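Local coordinates for NAP1-binding protein 2 (Saccharomyces cerevisiae, PDB 1YN8) that acts as an adaptor, of which this is the SH3 domain, linking the PTC1 phosphatase to the PBS2 kinase and so restraining the HOG osmostress pathway, at residues N14-R19 against T47-E52; A4-D9 against L18-G23; I25-Y30 against V38-S43; Y8-E13 against E52-Y57. One frame throughout, in Å; residues are numbered along the deposited sequence. Where two conformers were deposited one is given.

Interaction 1: N14-R19 against T47-E52; sequences NDNELR and TGLVPE
Glu17 is held against Leu49 by two backbone hydrogen bonds that bracket it. Leu49 N donates to Asn16 O at 3.0 Å, almost straight and on a carbonyl lone pair, and Leu18 N donates to Leu49 O at 2.9 Å from above the carbonyl plane. From its base outward, the Glu17 side chain first brings CB to 3.5 Å from Leu49 O; CG, anti to the carbonyl carbon (chi1 -60°), stays at 4.0 Å from Leu49 O. The extended chain then leads away, touching Phe10, Pro12 and Trp36, and OE2 accepts from Asn14 ND2 at 3.0 Å, met from above the carboxylate plane. That bond spans the type I turn Asn14 to Glu17 at the tip of the RT loop of the SH3 fold, where an acidic residue commonly meets a basic residue of the ligand. An alanine here would probably leave Asn14 ND2 without its carboxylate partner and set the Asn14 amide free to turn. Leu18 turns toward strand 47-51, its CB resting on Gly48 CA at 3.9 Å, with Val50 CG1 also at 3.9 Å from Leu18 CB. At the surface Asn16 OD1 approaches Leu49 CD1, while Leu49 also touches Trp36.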
loop_
_atom_site.group_PDB
_atom_site.type_symbol
_atom_site.label_atom_id
_atom_site.label_comp_id
_atom_site.label_asym_id
_atom_site.label_seq_id
_atom_site.Cartn_x
_atom_site.Cartn_y
_atom_site.Cartn_z
ATOM N N ASN A 14 2.703 -2.363 -13.515
ATOM C CA ASN A 14 1.548 -1.629 -14.049
ATOM C C ASN A 14 1.526 -0.209 -13.481
ATOM O O ASN A 14 1.898 -0.005 -12.330
ATOM C CB ASN A 14 0.241 -2.318 -13.645
ATOM C CG ASN A 14 -0.066 -3.543 -14.473
ATOM O OD1 ASN A 14 -0.180 -3.466 -15.698
ATOM N ND2 ASN A 14 -0.231 -4.685 -13.801
ATOM N N ASP A 15 1.060 0.754 -14.272
ATOM C CA ASP A 15 0.969 2.157 -13.839
ATOM C C ASP A 15 -0.050 2.430 -12.719
ATOM O O ASP A 15 -0.008 3.486 -12.089
ATOM C CB ASP A 15 0.645 3.075 -15.038
ATOM C CG ASP A 15 1.886 3.681 -15.666
ATOM O OD1 ASP A 15 2.995 3.518 -15.105
ATOM O OD2 ASP A 15 1.756 4.331 -16.730
ATOM N N ASN A 16 -0.965 1.495 -12.498
ATOM C CA ASN A 16 -2.009 1.627 -11.482
ATOM C C ASN A 16 -1.509 1.220 -10.069
ATOM O O ASN A 16 -2.136 1.568 -9.070
ATOM C CB ASN A 16 -3.189 0.718 -11.894
ATOM C CG ASN A 16 -4.544 1.262 -11.493
ATOM O OD1 ASN A 16 -4.663 2.218 -10.722
ATOM N ND2 ASN A 16 -5.587 0.649 -12.029
ATOM N N GLU A 17 -0.384 0.492 -10.014
ATOM C CA GLU A 17 0.133 -0.116 -8.777
ATOM C C GLU A 17 1.252 0.742 -8.143
ATOM O O GLU A 17 2.045 1.368 -8.863
ATOM C CB GLU A 17 0.600 -1.553 -9.053
ATOM C CG GLU A 17 -0.527 -2.481 -9.575
ATOM C CD GLU A 17 -0.058 -3.828 -10.140
ATOM O OE1 GLU A 17 1.089 -4.276 -9.898
ATOM O OE2 GLU A 17 -0.866 -4.448 -10.881
ATOM N N LEU A 18 1.284 0.809 -6.806
ATOM C CA LEU A 18 2.238 1.627 -6.052
ATOM C C LEU A 18 3.414 0.779 -5.574
ATOM O O LEU A 18 3.213 -0.151 -4.803
ATOM C CB LEU A 18 1.552 2.252 -4.821
ATOM C CG LEU A 18 2.344 3.230 -3.937
ATOM C CD1 LEU A 18 2.535 4.574 -4.684
ATOM C CD2 LEU A 18 1.713 3.464 -2.574
ATOM N N ARG A 19 4.633 1.119 -5.980
ATOM C CA ARG A 19 5.821 0.360 -5.543
ATOM C C ARG A 19 5.998 0.447 -4.022
ATOM O O ARG A 19 5.900 1.527 -3.426
ATOM C CB ARG A 19 7.091 0.875 -6.233
ATOM C CG ARG A 19 8.406 0.241 -5.723
ATOM C CD ARG A 19 9.658 0.704 -6.485
ATOM N NE ARG A 19 9.686 0.318 -7.903
ATOM C CZ ARG A 19 10.045 -0.870 -8.383
ATOM N NH1 ARG A 19 10.423 -1.868 -7.580
ATOM N NH2 ARG A 19 10.032 -1.063 -9.697
ATOM N N THR A 47 -0.115 7.833 -4.698
ATOM C CA THR A 47 -1.118 6.842 -4.286
ATOM C C THR A 47 -1.338 5.802 -5.388
ATOM O O THR A 47 -1.251 6.117 -6.572
ATOM C CB THR A 47 -2.479 7.525 -3.904
ATOM O OG1 THR A 47 -3.445 6.556 -3.452
ATOM C CG2 THR A 47 -3.046 8.259 -5.081
ATOM N N GLY A 48 -1.646 4.569 -4.995
ATOM C CA GLY A 48 -1.921 3.495 -5.964
ATOM C C GLY A 48 -2.308 2.181 -5.310
ATOM O O GLY A 48 -2.463 2.125 -4.096
ATOM N N LEU A 49 -2.475 1.141 -6.121
ATOM C CA LEU A 49 -2.900 -0.177 -5.625
ATOM C C LEU A 49 -1.739 -1.049 -5.157
ATOM O O LEU A 49 -0.681 -1.137 -5.821
ATOM C CB LEU A 49 -3.711 -0.932 -6.687
ATOM C CG LEU A 49 -5.184 -0.524 -6.809
ATOM C CD1 LEU A 49 -5.330 0.835 -7.469
ATOM C CD2 LEU A 49 -5.965 -1.558 -7.566
ATOM N N VAL A 50 -1.969 -1.715 -4.024
ATOM C CA VAL A 50 -1.016 -2.683 -3.441
ATOM C C VAL A 50 -1.761 -3.989 -3.055
ATOM O O VAL A 50 -2.975 -3.958 -2.783
ATOM C CB VAL A 50 -0.311 -2.105 -2.198
ATOM C CG1 VAL A 50 0.381 -0.756 -2.566
ATOM C CG2 VAL A 50 -1.300 -1.933 -1.007
ATOM N N PRO A 51 -1.037 -5.117 -2.990
ATOM C CA PRO A 51 -1.697 -6.349 -2.556
ATOM C C PRO A 51 -2.182 -6.283 -1.077
ATOM O O PRO A 51 -1.434 -5.841 -0.209
ATOM C CB PRO A 51 -0.595 -7.417 -2.709
ATOM C CG PRO A 51 0.447 -6.805 -3.629
ATOM C CD PRO A 51 0.385 -5.345 -3.303
ATOM N N GLU A 52 -3.398 -6.786 -0.821
ATOM C CA GLU A 52 -3.977 -6.818 0.529
ATOM C C GLU A 52 -3.087 -7.554 1.554
ATOM O O GLU A 52 -2.983 -7.143 2.740
ATOM C CB GLU A 52 -5.355 -7.459 0.477
ATOM C CG GLU A 52 -6.187 -7.270 1.735
ATOM C CD GLU A 52 -7.572 -7.882 1.607
ATOM O OE1 GLU A 52 -7.795 -8.689 0.686
ATOM O OE2 GLU A 52 -8.428 -7.567 2.456
#

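Interaction 2: A4-D9 against L18-G23; sequences AVALYD and LRLAEG
Asp9 presents its carboxylate to the N-H of Glu22: the nitrogen meets OD1 at 3.0 Å, nearly along the C-O axis, in a bond that is close to straight (171°). The other flat group, the Tyr8 ring, has Leu7 CB over the centre of one face. The carboxylate of Glu22 ends a chain that runs past Leu7 O, which approaches Glu22 CG to 3.3 Å; CG is anti to the backbone N (chi1 -178°), and the chain beyond it is extended. Asp9 OD1 and Glu22 OE1 remain 5.2 Å apart, a proximity of like charges that the N-H bound to OD1 would be expected to ease. Further along, Gly23 N donates to Ala6 O at 2.9 Å, tilted from the carbonyl plane, and Val5 CG2 packs on the Gly23 carbonyl. Glu22 and Gly23 have the central torsions of a type II turn, with a positive phi of 90° at Gly23, in the diverging turn of the SH3 fold; Ala21 N is bound by Asp24 OD2. Inward, Ala6 CB touches Ala21 O at 3.6 Å and Leu20 CD1 at 4.0 Å, while Leu20 O receives a CA-H contact from Asp9. The contact thus ties the end of strand 2-6, where the ALYDF sequence begins, to the returning arm of the RT loop. Leu20 continues onto Val26 of strand 25-33 and Val50 of strand 47-51, and Val5 bonds through its backbone to Ser56 of strand 55-57.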
loop_
_atom_site.group_PDB
_atom_site.type_symbol
_atom_site.label_atom_id
_atom_site.label_comp_id
_atom_site.label_asym_id
_atom_site.label_seq_id
_atom_site.Cartn_x
_atom_site.Cartn_y
_atom_site.Cartn_z
ATOM N N ALA A 4 -0.712 1.986 8.423
ATOM C CA ALA A 4 -0.178 0.631 8.160
ATOM C C ALA A 4 1.328 0.644 7.755
ATOM O O ALA A 4 1.940 1.707 7.564
ATOM C CB ALA A 4 -0.993 -0.035 7.085
ATOM N N VAL A 5 1.903 -0.547 7.641
ATOM C CA VAL A 5 3.324 -0.729 7.194
ATOM C C VAL A 5 3.408 -1.872 6.168
ATOM O O VAL A 5 2.636 -2.869 6.231
ATOM C CB VAL A 5 4.242 -1.001 8.379
ATOM C CG1 VAL A 5 3.829 -2.269 9.078
ATOM C CG2 VAL A 5 5.739 -1.033 7.958
ATOM N N ALA A 6 4.338 -1.716 5.230
ATOM C CA ALA A 6 4.637 -2.750 4.230
ATOM C C ALA A 6 5.470 -3.897 4.799
ATOM O O ALA A 6 6.548 -3.688 5.354
ATOM C CB ALA A 6 5.345 -2.136 3.013
ATOM N N LEU A 7 4.971 -5.115 4.589
ATOM C CA LEU A 7 5.630 -6.364 5.022
ATOM C C LEU A 7 6.741 -6.829 4.070
ATOM O O LEU A 7 7.754 -7.378 4.520
ATOM C CB LEU A 7 4.584 -7.483 5.142
ATOM C CG LEU A 7 3.496 -7.363 6.217
ATOM C CD1 LEU A 7 2.499 -8.536 6.096
ATOM C CD2 LEU A 7 4.066 -7.310 7.631
ATOM N N TYR A 8 6.513 -6.669 2.758
ATOM C CA TYR A 8 7.442 -7.138 1.714
ATOM C C TYR A 8 7.657 -6.084 0.617
ATOM O O TYR A 8 6.787 -5.247 0.402
ATOM C CB TYR A 8 6.893 -8.409 1.051
ATOM C CG TYR A 8 6.198 -9.408 1.965
ATOM C CD1 TYR A 8 6.882 -10.058 2.987
ATOM C CD2 TYR A 8 4.837 -9.695 1.793
ATOM C CE1 TYR A 8 6.221 -10.987 3.812
ATOM C CE2 TYR A 8 4.170 -10.593 2.614
ATOM C CZ TYR A 8 4.872 -11.248 3.616
ATOM O OH TYR A 8 4.209 -12.145 4.439
ATOM N N ASP A 9 8.794 -6.191 -0.100
ATOM C CA ASP A 9 8.995 -5.462 -1.364
ATOM C C ASP A 9 7.842 -5.783 -2.324
ATOM O O ASP A 9 7.354 -6.929 -2.373
ATOM C CB ASP A 9 10.330 -5.870 -2.024
ATOM C CG ASP A 9 11.551 -5.352 -1.317
ATOM O OD1 ASP A 9 11.426 -4.533 -0.385
ATOM O OD2 ASP A 9 12.675 -5.796 -1.720
ATOM N N LEU A 18 1.284 0.809 -6.806
ATOM C CA LEU A 18 2.238 1.627 -6.052
ATOM C C LEU A 18 3.414 0.779 -5.574
ATOM O O LEU A 18 3.213 -0.151 -4.803
ATOM C CB LEU A 18 1.552 2.252 -4.821
ATOM C CG LEU A 18 2.344 3.230 -3.937
ATOM C CD1 LEU A 18 2.535 4.574 -4.684
ATOM C CD2 LEU A 18 1.713 3.464 -2.574
ATOM N N ARG A 19 4.633 1.119 -5.980
ATOM C CA ARG A 19 5.821 0.360 -5.543
ATOM C C ARG A 19 5.998 0.447 -4.022
ATOM O O ARG A 19 5.900 1.527 -3.426
ATOM C CB ARG A 19 7.091 0.875 -6.233
ATOM C CG ARG A 19 8.406 0.241 -5.723
ATOM C CD ARG A 19 9.658 0.704 -6.485
ATOM N NE ARG A 19 9.686 0.318 -7.903
ATOM C CZ ARG A 19 10.045 -0.870 -8.383
ATOM N NH1 ARG A 19 10.423 -1.868 -7.580
ATOM N NH2 ARG A 19 10.032 -1.063 -9.697
ATOM N N LEU A 20 6.302 -0.695 -3.396
ATOM C CA LEU A 20 6.644 -0.723 -1.990
ATOM C C LEU A 20 8.028 -1.344 -1.772
ATOM O O LEU A 20 8.500 -2.193 -2.543
ATOM C CB LEU A 20 5.609 -1.542 -1.170
ATOM C CG LEU A 20 4.107 -1.213 -1.208
ATOM C CD1 LEU A 20 3.322 -2.314 -0.435
ATOM C CD2 LEU A 20 3.760 0.158 -0.661
ATOM N N ALA A 21 8.664 -0.872 -0.713
ATOM C CA ALA A 21 9.792 -1.536 -0.092
ATOM C C ALA A 21 9.422 -1.980 1.347
ATOM O O ALA A 21 8.699 -1.268 2.088
ATOM C CB ALA A 21 10.938 -0.590 -0.050
ATOM N N GLU A 22 9.940 -3.139 1.750
ATOM C CA GLU A 22 9.743 -3.664 3.090
ATOM C C GLU A 22 10.029 -2.555 4.114
ATOM O O GLU A 22 11.073 -1.893 4.021
ATOM C CB GLU A 22 10.685 -4.848 3.344
ATOM C CG GLU A 22 10.507 -5.500 4.730
ATOM C CD GLU A 22 11.398 -6.737 4.957
ATOM O OE1 GLU A 22 12.144 -7.161 4.044
ATOM O OE2 GLU A 22 11.354 -7.286 6.081
ATOM N N GLY A 23 9.098 -2.362 5.054
ATOM C CA GLY A 23 9.195 -1.333 6.118
ATOM C C GLY A 23 8.617 0.048 5.830
ATOM O O GLY A 23 8.591 0.935 6.733
#

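Interaction 3: I25-Y30 against V38-S43; sequences IVFISY and VAENES
Phe27 and Glu40 form an antiparallel hydrogen-bonded pair, with Glu40 N giving to Phe27 O at 2.9 Å and Phe27 N to Glu40 O at 3.0 Å. On their shared face Phe27 CB packs on Glu40 CG, and the ring points an edge at Asn41 O. The next pair, Ile28 and Ala39, is non-hydrogen-bonded, with Ile28 CD1 3.9 Å from Ala39 CB on the other face. Beyond it Ser29 N donates to Val38 O at 2.8 Å and Val38 N to Tyr30 O at 3.0 Å; two residues thus stand opposite one, a beta bulge. Tyr30 CG lies between the backbone N and the carbonyl carbon (chi1 65°), and Val38 CG2 sits over one ring face, toward the rim, 3.5 Å from Tyr30 CZ, in a CH-pi contact. At the far end two waters join segments 25-30 and 38-43, one linking Ile25 O to Glu42 N, the other Ile25 N to Glu42 OE1. Around this shell, Ala4, Val55 and Tyr57 pack against Ile28; Thr47 OG1 and the Gly48 backbone hydrogen-bond to Ala39; and Asn41 is fixed by Lys46 N and Ser45 OG. This is the central hairpin of the SH3 barrel, with strands 25-33 and 36-40 joined by the n-Src loop.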
loop_
_atom_site.group_PDB
_atom_site.type_symbol
_atom_site.label_atom_id
_atom_site.label_comp_id
_atom_site.label_asym_id
_atom_site.label_seq_id
_atom_site.Cartn_x
_atom_site.Cartn_y
_atom_site.Cartn_z
ATOM N N ILE A 25 6.228 3.138 5.512
ATOM C CA ILE A 25 5.039 3.686 6.178
ATOM C C ILE A 25 4.013 4.112 5.137
ATOM O O ILE A 25 4.314 4.920 4.245
ATOM C CB ILE A 25 5.430 4.919 7.063
ATOM C CG1 ILE A 25 6.425 4.495 8.142
ATOM C CG2 ILE A 25 4.201 5.602 7.687
ATOM C CD1 ILE A 25 5.898 3.471 9.096
ATOM N N VAL A 26 2.796 3.572 5.259
ATOM C CA VAL A 26 1.694 3.881 4.324
ATOM C C VAL A 26 0.338 4.116 5.032
ATOM O O VAL A 26 0.189 3.838 6.211
ATOM C CB VAL A 26 1.555 2.760 3.274
ATOM C CG1 VAL A 26 2.843 2.582 2.501
ATOM C CG2 VAL A 26 1.168 1.439 3.944
ATOM N N PHE A 27 -0.643 4.633 4.289
ATOM C CA PHE A 27 -1.993 4.920 4.810
ATOM C C PHE A 27 -2.990 4.330 3.831
ATOM O O PHE A 27 -2.931 4.652 2.632
ATOM C CB PHE A 27 -2.202 6.434 4.958
ATOM C CG PHE A 27 -1.213 7.083 5.942
ATOM C CD1 PHE A 27 -1.562 7.251 7.300
ATOM C CD2 PHE A 27 0.093 7.422 5.537
ATOM C CE1 PHE A 27 -0.640 7.762 8.222
ATOM C CE2 PHE A 27 0.977 8.004 6.442
ATOM C CZ PHE A 27 0.608 8.156 7.788
ATOM N N ILE A 28 -3.891 3.480 4.333
ATOM C CA ILE A 28 -4.848 2.788 3.478
ATOM C C ILE A 28 -6.108 3.634 3.370
ATOM O O ILE A 28 -6.777 3.910 4.389
ATOM C CB ILE A 28 -5.188 1.361 3.996
ATOM C CG1 ILE A 28 -3.923 0.501 4.254
ATOM C CG2 ILE A 28 -6.155 0.675 3.046
ATOM C CD1 ILE A 28 -2.979 0.308 3.086
ATOM N N SER A 29 -6.458 4.041 2.138
ATOM C CA SER A 29 -7.667 4.837 1.912
ATOM C C SER A 29 -8.971 4.026 1.934
ATOM O O SER A 29 -9.979 4.465 2.516
ATOM C CB SER A 29 -7.530 5.549 0.577
ATOM O OG SER A 29 -6.340 6.310 0.545
ATOM N N TYR A 30 -8.965 2.874 1.235
ATOM C CA TYR A 30 -10.098 1.985 1.091
ATOM C C TYR A 30 -9.672 0.686 0.386
ATOM O O TYR A 30 -8.560 0.593 -0.150
ATOM C CB TYR A 30 -11.251 2.624 0.306
ATOM C CG TYR A 30 -11.005 2.963 -1.173
ATOM C CD1 TYR A 30 -11.433 2.105 -2.183
ATOM C CD2 TYR A 30 -10.416 4.155 -1.554
ATOM C CE1 TYR A 30 -11.262 2.430 -3.543
ATOM C CE2 TYR A 30 -10.236 4.482 -2.909
ATOM C CZ TYR A 30 -10.662 3.618 -3.893
ATOM O OH TYR A 30 -10.493 3.956 -5.240
ATOM N N VAL A 38 -6.126 0.451 -1.915
ATOM C CA VAL A 38 -5.621 1.750 -2.362
ATOM C C VAL A 38 -4.874 2.396 -1.178
ATOM O O VAL A 38 -5.459 2.657 -0.103
ATOM C CB VAL A 38 -6.736 2.715 -2.839
ATOM C CG1 VAL A 38 -6.135 4.090 -3.211
ATOM C CG2 VAL A 38 -7.472 2.160 -4.028
ATOM N N ALA A 39 -3.602 2.666 -1.407
ATOM C CA ALA A 39 -2.676 3.161 -0.403
ATOM C C ALA A 39 -2.022 4.464 -0.842
ATOM O O ALA A 39 -1.857 4.713 -2.049
ATOM C CB ALA A 39 -1.634 2.129 -0.136
ATOM N N GLU A 40 -1.692 5.319 0.131
ATOM C CA GLU A 40 -0.780 6.446 -0.100
ATOM C C GLU A 40 0.552 6.240 0.645
ATOM O O GLU A 40 0.625 5.522 1.678
ATOM C CB GLU A 40 -1.410 7.832 0.197
ATOM C CG GLU A 40 -1.841 8.084 1.606
ATOM C CD GLU A 40 -2.514 9.475 1.841
ATOM O OE1 GLU A 40 -3.169 10.061 0.942
ATOM O OE2 GLU A 40 -2.339 9.992 2.966
ATOM N N ASN A 41 1.619 6.807 0.072
ATOM C CA ASN A 41 2.961 6.760 0.687
ATOM C C ASN A 41 3.010 7.629 1.956
ATOM O O ASN A 41 2.023 8.327 2.281
ATOM C CB ASN A 41 4.103 7.159 -0.296
ATOM C CG ASN A 41 3.997 8.586 -0.843
ATOM O OD1 ASN A 41 3.103 9.373 -0.467
ATOM N ND2 ASN A 41 4.918 8.918 -1.795
ATOM N N GLU A 42 4.163 7.625 2.633
ATOM C CA GLU A 42 4.334 8.356 3.932
ATOM C C GLU A 42 3.906 9.830 3.935
ATOM O O GLU A 42 3.212 10.296 4.890
ATOM C CB GLU A 42 5.775 8.235 4.400
ATOM C CG GLU A 42 6.056 8.852 5.776
ATOM C CD GLU A 42 7.465 8.652 6.229
ATOM O OE1 GLU A 42 8.253 7.942 5.543
ATOM O OE2 GLU A 42 7.832 9.271 7.277
ATOM N N SER A 43 4.351 10.577 2.908
ATOM C CA SER A 43 4.025 12.008 2.782
ATOM C C SER A 43 2.647 12.323 2.138
ATOM O O SER A 43 2.219 13.487 2.128
ATOM C CB SER A 43 5.118 12.680 1.958
ATOM O OG SER A 43 4.942 12.267 0.613
HETATM O O HOH W 1 5.999 5.366 2.123
HETATM O O HOH W 2 8.100 5.244 4.622
#

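Interaction 4: Y8-E13 against E52-Y57; sequences YDFEPE and EEFVSY
Tyr8 and Phe54 both set CG anti to their own carbonyl carbon (chi1 -38° and -85°), whereas Phe10 sets CG anti to its backbone N; from CG atoms placed in this way the three rings head toward one another, and they form an aromatic cluster with Phe54 in the middle. Tyr8 comes edge-on, its CD2 3.7 Å above the plane of the Phe54 ring and over its centre, in a T-shaped pair with planes at 86° and centroids 5.1 Å apart. Phe10 approaches the opposite face of Phe54, also edge to face but more distant, with centroids 5.8 Å apart; its CB lies 3.9 Å from Phe54 CD2. The rim of Phe54 is met as well: Asp9 O stands in the ring plane, 3.2 Å from CE2. At the outer end Tyr8 CE2 lies 3.7 Å from Glu53 O, and a water links Tyr8 OH (3.2 Å) with Glu53 O (2.7 Å). An alanine in place of Phe54 would probably open a gap between Tyr8 and Phe10 and leave both ring edges without their aromatic partner. Aromatic residues at these positions line the proline-recognising groove in SH3 domains, consistent with such a role here. The cluster joins the first arm of the RT loop to the turn between strands 47-51 and 55-57, where Leu7 bonds through its backbone to Phe54 and Val55 turns inward onto Leu37 and Ile28.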
loop_
_atom_site.group_PDB
_atom_site.type_symbol
_atom_site.label_atom_id
_atom_site.label_comp_id
_atom_site.label_asym_id
_atom_site.label_seq_id
_atom_site.Cartn_x
_atom_site.Cartn_y
_atom_site.Cartn_z
ATOM N N TYR A 8 6.513 -6.669 2.758
ATOM C CA TYR A 8 7.442 -7.138 1.714
ATOM C C TYR A 8 7.657 -6.084 0.617
ATOM O O TYR A 8 6.787 -5.247 0.402
ATOM C CB TYR A 8 6.893 -8.409 1.051
ATOM C CG TYR A 8 6.198 -9.408 1.965
ATOM C CD1 TYR A 8 6.882 -10.058 2.987
ATOM C CD2 TYR A 8 4.837 -9.695 1.793
ATOM C CE1 TYR A 8 6.221 -10.987 3.812
ATOM C CE2 TYR A 8 4.170 -10.593 2.614
ATOM C CZ TYR A 8 4.872 -11.248 3.616
ATOM O OH TYR A 8 4.209 -12.145 4.439
ATOM N N ASP A 9 8.794 -6.191 -0.100
ATOM C CA ASP A 9 8.995 -5.462 -1.364
ATOM C C ASP A 9 7.842 -5.783 -2.324
ATOM O O ASP A 9 7.354 -6.929 -2.373
ATOM C CB ASP A 9 10.330 -5.870 -2.024
ATOM C CG ASP A 9 11.551 -5.352 -1.317
ATOM O OD1 ASP A 9 11.426 -4.533 -0.385
ATOM O OD2 ASP A 9 12.675 -5.796 -1.720
ATOM N N PHE A 10 7.392 -4.789 -3.084
ATOM C CA PHE A 10 6.377 -5.019 -4.125
ATOM C C PHE A 10 6.746 -4.275 -5.422
ATOM O O PHE A 10 6.814 -3.045 -5.436
ATOM C CB PHE A 10 4.991 -4.592 -3.632
ATOM C CG PHE A 10 3.931 -4.642 -4.689
ATOM C CD1 PHE A 10 3.597 -5.847 -5.293
ATOM C CD2 PHE A 10 3.295 -3.475 -5.113
ATOM C CE1 PHE A 10 2.617 -5.894 -6.283
ATOM C CE2 PHE A 10 2.321 -3.508 -6.098
ATOM C CZ PHE A 10 1.987 -4.721 -6.691
ATOM N N GLU A 11 6.973 -5.070 -6.471
ATOM C CA GLU A 11 7.337 -4.663 -7.831
ATOM C C GLU A 11 6.068 -4.579 -8.717
ATOM O O GLU A 11 5.461 -5.608 -9.040
ATOM C CB GLU A 11 8.270 -5.728 -8.402
ATOM C CG GLU A 11 8.787 -5.479 -9.816
ATOM C CD GLU A 11 9.992 -4.577 -9.833
ATOM O OE1 GLU A 11 10.911 -4.810 -9.022
ATOM O OE2 GLU A 11 10.019 -3.644 -10.665
ATOM N N PRO A 12 5.654 -3.360 -9.084
ATOM C CA PRO A 12 4.358 -3.096 -9.740
ATOM C C PRO A 12 4.035 -3.753 -11.108
ATOM O O PRO A 12 3.004 -4.415 -11.230
ATOM C CB PRO A 12 4.351 -1.561 -9.870
ATOM C CG PRO A 12 5.285 -1.099 -8.839
ATOM C CD PRO A 12 6.369 -2.102 -8.814
ATOM N N GLU A 13 4.846 -3.568 -12.138
ATOM C CA GLU A 13 4.477 -4.073 -13.487
ATOM C C GLU A 13 3.274 -3.377 -14.157
ATOM O O GLU A 13 2.856 -3.796 -15.244
ATOM C CB GLU A 13 4.136 -5.578 -13.477
ATOM C CG GLU A 13 4.909 -6.479 -12.532
ATOM C CD GLU A 13 4.793 -7.935 -12.941
ATOM O OE1 GLU A 13 4.199 -8.729 -12.179
ATOM O OE2 GLU A 13 5.277 -8.267 -14.048
ATOM N N GLU A 52 -3.398 -6.786 -0.821
ATOM C CA GLU A 52 -3.977 -6.818 0.529
ATOM C C GLU A 52 -3.087 -7.554 1.554
ATOM O O GLU A 52 -2.983 -7.143 2.740
ATOM C CB GLU A 52 -5.355 -7.459 0.477
ATOM C CG GLU A 52 -6.187 -7.270 1.735
ATOM C CD GLU A 52 -7.572 -7.882 1.607
ATOM O OE1 GLU A 52 -7.795 -8.689 0.686
ATOM O OE2 GLU A 52 -8.428 -7.567 2.456
ATOM N N GLU A 53 -2.456 -8.644 1.111
ATOM C CA GLU A 53 -1.596 -9.446 2.008
ATOM C C GLU A 53 -0.158 -8.884 2.250
ATOM O O GLU A 53 0.629 -9.509 2.988
ATOM C CB GLU A 53 -1.510 -10.898 1.496
ATOM C CG GLU A 53 -2.876 -11.689 1.503
ATOM C CD GLU A 53 -3.632 -11.603 2.839
ATOM O OE1 GLU A 53 -3.044 -11.979 3.883
ATOM O OE2 GLU A 53 -4.814 -11.151 2.844
ATOM N N PHE A 54 0.202 -7.756 1.615
ATOM C CA PHE A 54 1.551 -7.169 1.706
ATOM C C PHE A 54 1.628 -6.017 2.736
ATOM O O PHE A 54 2.681 -5.385 2.869
ATOM C CB PHE A 54 2.020 -6.642 0.334
ATOM C CG PHE A 54 2.680 -7.693 -0.570
ATOM C CD1 PHE A 54 2.027 -8.890 -0.871
ATOM C CD2 PHE A 54 3.928 -7.460 -1.155
ATOM C CE1 PHE A 54 2.600 -9.835 -1.715
ATOM C CE2 PHE A 54 4.519 -8.422 -1.997
ATOM C CZ PHE A 54 3.840 -9.597 -2.276
ATOM N N VAL A 55 0.513 -5.723 3.422
ATOM C CA VAL A 55 0.542 -4.707 4.515
ATOM C C VAL A 55 -0.051 -5.206 5.823
ATOM O O VAL A 55 -0.900 -6.118 5.806
ATOM C CB VAL A 55 -0.155 -3.355 4.137
ATOM C CG1 VAL A 55 0.326 -2.833 2.800
ATOM C CG2 VAL A 55 -1.689 -3.447 4.202
ATOM N N SER A 56 0.366 -4.584 6.928
ATOM C CA SER A 56 -0.168 -4.852 8.250
ATOM C C SER A 56 -0.573 -3.522 8.910
ATOM O O SER A 56 0.112 -2.497 8.723
ATOM C CB SER A 56 0.881 -5.531 9.106
ATOM O OG SER A 56 0.334 -5.918 10.346
ATOM N N TYR A 57 -1.669 -3.544 9.669
ATOM C CA TYR A 57 -2.162 -2.332 10.344
ATOM C C TYR A 57 -1.398 -2.100 11.639
ATOM O O TYR A 57 -1.126 -3.040 12.378
ATOM C CB TYR A 57 -3.673 -2.403 10.580
ATOM C CG TYR A 57 -4.438 -2.322 9.283
ATOM C CD1 TYR A 57 -4.474 -1.128 8.546
ATOM C CD2 TYR A 57 -5.073 -3.432 8.757
ATOM C CE1 TYR A 57 -5.162 -1.041 7.332
ATOM C CE2 TYR A 57 -5.747 -3.355 7.528
ATOM C CZ TYR A 57 -5.769 -2.174 6.826
ATOM O OH TYR A 57 -6.436 -2.134 5.613
HETATM O O HOH W 3 1.042 -11.721 4.395
#

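From the N terminus, strand 2-6 leads into the RT loop, and interaction 2 closes that loop's base when residues 18-23 return to 4-9. Interaction 1 starts within this loop, at 14-19, and ends on strand 47-51, so it crosses interaction 2, sharing Leu18 and Arg19. Interaction 3, the central hairpin, falls wholly within the span of interaction 1; the two are joined because strands 36-40 and 47-51 are neighbours in the sheet. Interaction 4 starts at 8-13, overlapping interaction 2 at Tyr8 and Asp9, and closes the widest loop, at 52-57, enclosing interactions 1 and 3. The Arg19-Glu11 salt bridge joins the two RT-loop arms.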